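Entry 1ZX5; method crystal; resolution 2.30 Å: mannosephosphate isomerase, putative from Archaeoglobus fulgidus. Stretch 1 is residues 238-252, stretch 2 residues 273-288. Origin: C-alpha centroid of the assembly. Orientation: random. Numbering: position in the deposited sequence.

Stretch 1 (238-252) TGTAEIKTGGVMNIL
Stretch 2 (273-288) YSCLVPASTDSFTVES

The unusual feature is a loop that joins two antiparallel ladders, anchored by Thr-245 (chi1 p), which donates from OG1 to Thr-281 O at 2.7 Å and from N to Asp-282 O at 3.1 Å, while its OG1 accepts from Gly-247 N at 3.1 Å. Gly-246 and Gly-247 follow at phi/psi 81/14 and 70/23, positive phi values that favour glycine. In stretch 2, Pro-278 to Thr-281 form a type I turn, closed by Thr-281 N to Pro-278 O at 3.0 Å, with Ala-279 in register with Val-248; Ala-279 CB fits 3.5 Å from Gly-247 O.

Strand 240-244 runs at 148° to 283-288. Gly-239, Ala-241 and Ile-243 form hydrogen-bonded pairs with Ser-288, Val-286 and Phe-284; Ile-243 N to Phe-284 O is 2.8 Å and Phe-284 N to Ile-243 O 3.1 Å. Gly-239, at 94/-135, has a backbone that calls for glycine. Strand 250-252 meets 274-277 at 160°, pairing Asn-250 with Val-277 and Leu-252 with Cys-275 (Leu-252 N to Cys-275 O, 2.7 Å); between them Ile-251 pairs with Leu-276, Ile-251 CG1 to Leu-276 CD1 3.8 Å.

Phe-284 (chi1 56°, chi2 93°) links the ladders, its buried ring offering a broad apolar surface: Ile-243 (mt) lays its CB over one ring face, 4.1 Å from the centroid, Thr-245 CG2 lies at the edge, and Leu-252 (mt) brings CD1 to 3.7 Å from Phe-284 CE1. Thr-240, Glu-242 and Lys-244 occupy the other sheet face, where exposure suits polar chains, and pair with Glu-287, Thr-285 and Ser-283, CA to CA 4.3 Å in each pair.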

# COMPACT_ATOMS: atom_id res chain seq x y z
N THR A 238 -2.65 -0.25 24.27
CA THR A 238 -1.98 -0.30 25.55
C THR A 238 -2.77 -1.27 26.42
O THR A 238 -3.81 -0.92 26.95
CB THR A 238 -1.91 1.11 26.22
OG1 THR A 238 -1.17 1.99 25.36
CG2 THR A 238 -1.18 1.05 27.54
N GLY A 239 -2.28 -2.49 26.56
CA GLY A 239 -3.08 -3.55 27.18
C GLY A 239 -3.80 -4.33 26.09
O GLY A 239 -3.23 -4.64 25.05
N THR A 240 -5.09 -4.60 26.31
CA THR A 240 -5.88 -5.42 25.40
C THR A 240 -6.92 -4.58 24.68
O THR A 240 -7.66 -3.83 25.31
CB THR A 240 -6.56 -6.61 26.14
OG1 THR A 240 -5.56 -7.37 26.82
CG2 THR A 240 -7.32 -7.54 25.16
N ALA A 241 -6.97 -4.70 23.36
CA ALA A 241 -7.99 -4.00 22.58
C ALA A 241 -8.74 -5.00 21.73
O ALA A 241 -8.15 -5.90 21.12
CB ALA A 241 -7.36 -2.93 21.70
N GLU A 242 -10.06 -4.83 21.68
CA GLU A 242 -10.90 -5.62 20.80
C GLU A 242 -10.98 -4.95 19.44
O GLU A 242 -11.18 -3.74 19.33
CB GLU A 242 -12.29 -5.80 21.41
CG GLU A 242 -13.22 -6.60 20.51
CD GLU A 242 -14.51 -6.99 21.19
OE1 GLU A 242 -15.18 -6.13 21.79
OE2 GLU A 242 -14.85 -8.18 21.11
N ILE A 243 -10.86 -5.75 18.39
CA ILE A 243 -10.91 -5.22 17.03
C ILE A 243 -11.99 -5.94 16.23
O ILE A 243 -12.09 -7.16 16.28
CB ILE A 243 -9.50 -5.33 16.36
CG1 ILE A 243 -8.49 -4.45 17.10
CG2 ILE A 243 -9.57 -4.97 14.85
CD1 ILE A 243 -7.15 -4.37 16.44
N LYS A 244 -12.80 -5.16 15.51
CA LYS A 244 -13.86 -5.71 14.64
C LYS A 244 -13.41 -5.65 13.19
O LYS A 244 -12.91 -4.62 12.75
CB LYS A 244 -15.16 -4.89 14.77
CG LYS A 244 -15.60 -4.58 16.17
CD LYS A 244 -16.14 -5.81 16.84
CE LYS A 244 -17.07 -5.45 17.98
NZ LYS A 244 -17.77 -6.69 18.46
N THR A 245 -13.62 -6.73 12.45
CA THR A 245 -13.32 -6.74 11.02
C THR A 245 -14.34 -5.93 10.20
O THR A 245 -14.00 -5.38 9.15
CB THR A 245 -13.25 -8.17 10.44
OG1 THR A 245 -14.50 -8.83 10.66
CG2 THR A 245 -12.12 -8.98 11.07
N GLY A 246 -15.58 -5.86 10.69
CA GLY A 246 -16.71 -5.32 9.93
C GLY A 246 -17.28 -6.34 8.95
O GLY A 246 -18.04 -5.98 8.06
N GLY A 247 -16.91 -7.62 9.10
CA GLY A 247 -17.40 -8.67 8.21
C GLY A 247 -16.84 -8.58 6.80
O GLY A 247 -17.44 -9.08 5.85
N VAL A 248 -15.69 -7.92 6.67
CA VAL A 248 -14.90 -7.89 5.44
C VAL A 248 -13.47 -8.35 5.73
O VAL A 248 -13.05 -8.37 6.90
CB VAL A 248 -14.86 -6.48 4.79
CG1 VAL A 248 -16.29 -5.99 4.42
CG2 VAL A 248 -14.16 -5.47 5.69
N MSE A 249 -12.73 -8.70 4.69
CA MSE A 249 -11.31 -9.01 4.81
C MSE A 249 -10.53 -7.84 5.44
O MSE A 249 -10.73 -6.67 5.06
CB MSE A 249 -10.72 -9.31 3.44
CG MSE A 249 -9.41 -10.06 3.45
SE MSE A 249 -8.60 -10.12 1.62
CE MSE A 249 -7.96 -8.24 1.51
N ASN A 250 -9.68 -8.17 6.42
CA ASN A 250 -8.75 -7.22 7.01
C ASN A 250 -7.31 -7.74 6.85
O ASN A 250 -7.08 -8.96 6.73
CB ASN A 250 -9.04 -6.99 8.50
CG ASN A 250 -10.28 -6.13 8.76
OD1 ASN A 250 -11.27 -6.15 8.02
ND2 ASN A 250 -10.25 -5.40 9.84
N ILE A 251 -6.36 -6.81 6.85
CA ILE A 251 -4.94 -7.13 6.99
C ILE A 251 -4.43 -6.25 8.12
O ILE A 251 -4.75 -5.06 8.20
CB ILE A 251 -4.14 -6.90 5.66
CG1 ILE A 251 -4.48 -7.99 4.63
CG2 ILE A 251 -2.61 -6.87 5.91
CD1 ILE A 251 -3.97 -7.73 3.20
N LEU A 252 -3.65 -6.84 9.02
CA LEU A 252 -3.05 -6.11 10.13
C LEU A 252 -1.56 -5.98 9.88
O LEU A 252 -0.91 -6.94 9.49
CB LEU A 252 -3.25 -6.88 11.45
CG LEU A 252 -4.66 -7.31 11.85
CD1 LEU A 252 -4.61 -8.22 13.09
CD2 LEU A 252 -5.57 -6.09 12.09
N TYR A 273 5.75 -7.18 10.50
CA TYR A 273 5.03 -8.30 9.90
C TYR A 273 3.53 -8.04 9.86
O TYR A 273 3.00 -7.24 10.64
CB TYR A 273 5.34 -9.61 10.64
CG TYR A 273 6.77 -10.08 10.40
CD1 TYR A 273 7.07 -10.93 9.34
CD2 TYR A 273 7.82 -9.64 11.22
CE1 TYR A 273 8.39 -11.34 9.10
CE2 TYR A 273 9.13 -10.04 11.00
CZ TYR A 273 9.40 -10.89 9.94
OH TYR A 273 10.70 -11.29 9.72
N SER A 274 2.87 -8.75 8.95
CA SER A 274 1.46 -8.59 8.69
C SER A 274 0.72 -9.88 8.90
O SER A 274 1.28 -10.98 8.83
CB SER A 274 1.21 -8.16 7.24
OG SER A 274 1.81 -6.91 7.00
N CYS A 275 -0.58 -9.73 9.05
CA CYS A 275 -1.46 -10.81 9.33
C CYS A 275 -2.73 -10.60 8.50
O CYS A 275 -3.27 -9.50 8.45
CB CYS A 275 -1.73 -10.71 10.83
SG CYS A 275 -2.87 -11.74 11.40
N LEU A 276 -3.20 -11.65 7.84
CA LEU A 276 -4.44 -11.62 7.06
C LEU A 276 -5.59 -12.22 7.88
O LEU A 276 -5.51 -13.37 8.34
CB LEU A 276 -4.26 -12.38 5.73
CG LEU A 276 -5.47 -12.67 4.84
CD1 LEU A 276 -5.98 -11.41 4.17
CD2 LEU A 276 -5.11 -13.71 3.76
N VAL A 277 -6.65 -11.44 8.06
CA VAL A 277 -7.81 -11.86 8.84
C VAL A 277 -9.00 -12.02 7.89
O VAL A 277 -9.49 -11.03 7.35
CB VAL A 277 -8.15 -10.84 9.95
CG1 VAL A 277 -9.29 -11.36 10.85
CG2 VAL A 277 -6.89 -10.46 10.77
N PRO A 278 -9.46 -13.27 7.68
CA PRO A 278 -10.66 -13.48 6.85
C PRO A 278 -11.92 -12.85 7.46
O PRO A 278 -12.02 -12.74 8.69
CB PRO A 278 -10.79 -15.02 6.80
CG PRO A 278 -9.43 -15.55 7.17
CD PRO A 278 -8.89 -14.54 8.17
N ALA A 279 -12.84 -12.43 6.60
CA ALA A 279 -14.14 -11.88 7.01
C ALA A 279 -14.94 -12.78 7.93
O ALA A 279 -15.79 -12.30 8.69
CB ALA A 279 -14.98 -11.55 5.79
N SER A 280 -14.70 -14.09 7.87
CA SER A 280 -15.38 -15.04 8.75
C SER A 280 -15.00 -14.89 10.23
O SER A 280 -15.59 -15.52 11.09
CB SER A 280 -15.14 -16.48 8.28
OG SER A 280 -13.76 -16.80 8.29
N THR A 281 -14.00 -14.06 10.54
CA THR A 281 -13.73 -13.67 11.91
C THR A 281 -14.40 -12.31 12.12
O THR A 281 -14.06 -11.34 11.44
CB THR A 281 -12.19 -13.64 12.21
OG1 THR A 281 -11.71 -14.99 12.32
CG2 THR A 281 -11.85 -12.91 13.50
N ASP A 282 -15.38 -12.27 13.02
CA ASP A 282 -16.13 -11.07 13.34
C ASP A 282 -15.27 -10.10 14.15
O ASP A 282 -15.23 -8.91 13.87
CB ASP A 282 -17.44 -11.42 14.09
CG ASP A 282 -17.21 -12.34 15.34
OD1 ASP A 282 -16.16 -13.03 15.41
OD2 ASP A 282 -18.09 -12.39 16.25
N SER A 283 -14.60 -10.63 15.16
CA SER A 283 -13.73 -9.83 16.02
C SER A 283 -12.72 -10.69 16.76
O SER A 283 -12.83 -11.92 16.80
CB SER A 283 -14.55 -9.03 17.02
OG SER A 283 -15.22 -9.90 17.88
N PHE A 284 -11.75 -10.02 17.36
CA PHE A 284 -10.65 -10.67 18.04
C PHE A 284 -10.01 -9.62 18.94
O PHE A 284 -10.30 -8.42 18.83
CB PHE A 284 -9.64 -11.20 17.01
CG PHE A 284 -9.12 -10.14 16.06
CD1 PHE A 284 -7.94 -9.46 16.34
CD2 PHE A 284 -9.81 -9.83 14.89
CE1 PHE A 284 -7.45 -8.49 15.46
CE2 PHE A 284 -9.34 -8.85 14.02
CZ PHE A 284 -8.15 -8.18 14.30
N THR A 285 -9.13 -10.06 19.83
CA THR A 285 -8.35 -9.10 20.61
C THR A 285 -6.88 -9.08 20.21
O THR A 285 -6.33 -10.08 19.72
CB THR A 285 -8.47 -9.32 22.13
OG1 THR A 285 -7.89 -10.58 22.49
CG2 THR A 285 -9.93 -9.26 22.57
N VAL A 286 -6.26 -7.92 20.39
CA VAL A 286 -4.81 -7.75 20.26
C VAL A 286 -4.30 -7.23 21.61
O VAL A 286 -4.98 -6.45 22.28
CB VAL A 286 -4.42 -6.82 19.07
CG1 VAL A 286 -5.04 -7.34 17.79
CG2 VAL A 286 -4.88 -5.39 19.30
N GLU A 287 -3.12 -7.70 22.02
CA GLU A 287 -2.57 -7.30 23.30
C GLU A 287 -1.12 -6.88 23.18
O GLU A 287 -0.28 -7.62 22.66
CB GLU A 287 -2.72 -8.41 24.34
CG GLU A 287 -2.37 -7.97 25.74
CD GLU A 287 -2.06 -9.12 26.66
OE1 GLU A 287 -1.98 -10.27 26.18
OE2 GLU A 287 -1.93 -8.89 27.89
N SER A 288 -0.82 -5.71 23.73
CA SER A 288 0.52 -5.14 23.65
C SER A 288 0.77 -4.23 24.84
O SER A 288 -0.14 -3.52 25.29
CB SER A 288 0.66 -4.35 22.34
OG SER A 288 1.97 -3.87 22.16
O HOH W 1 -4.18 -6.73 29.01
O HOH W 2 -17.17 -7.39 12.62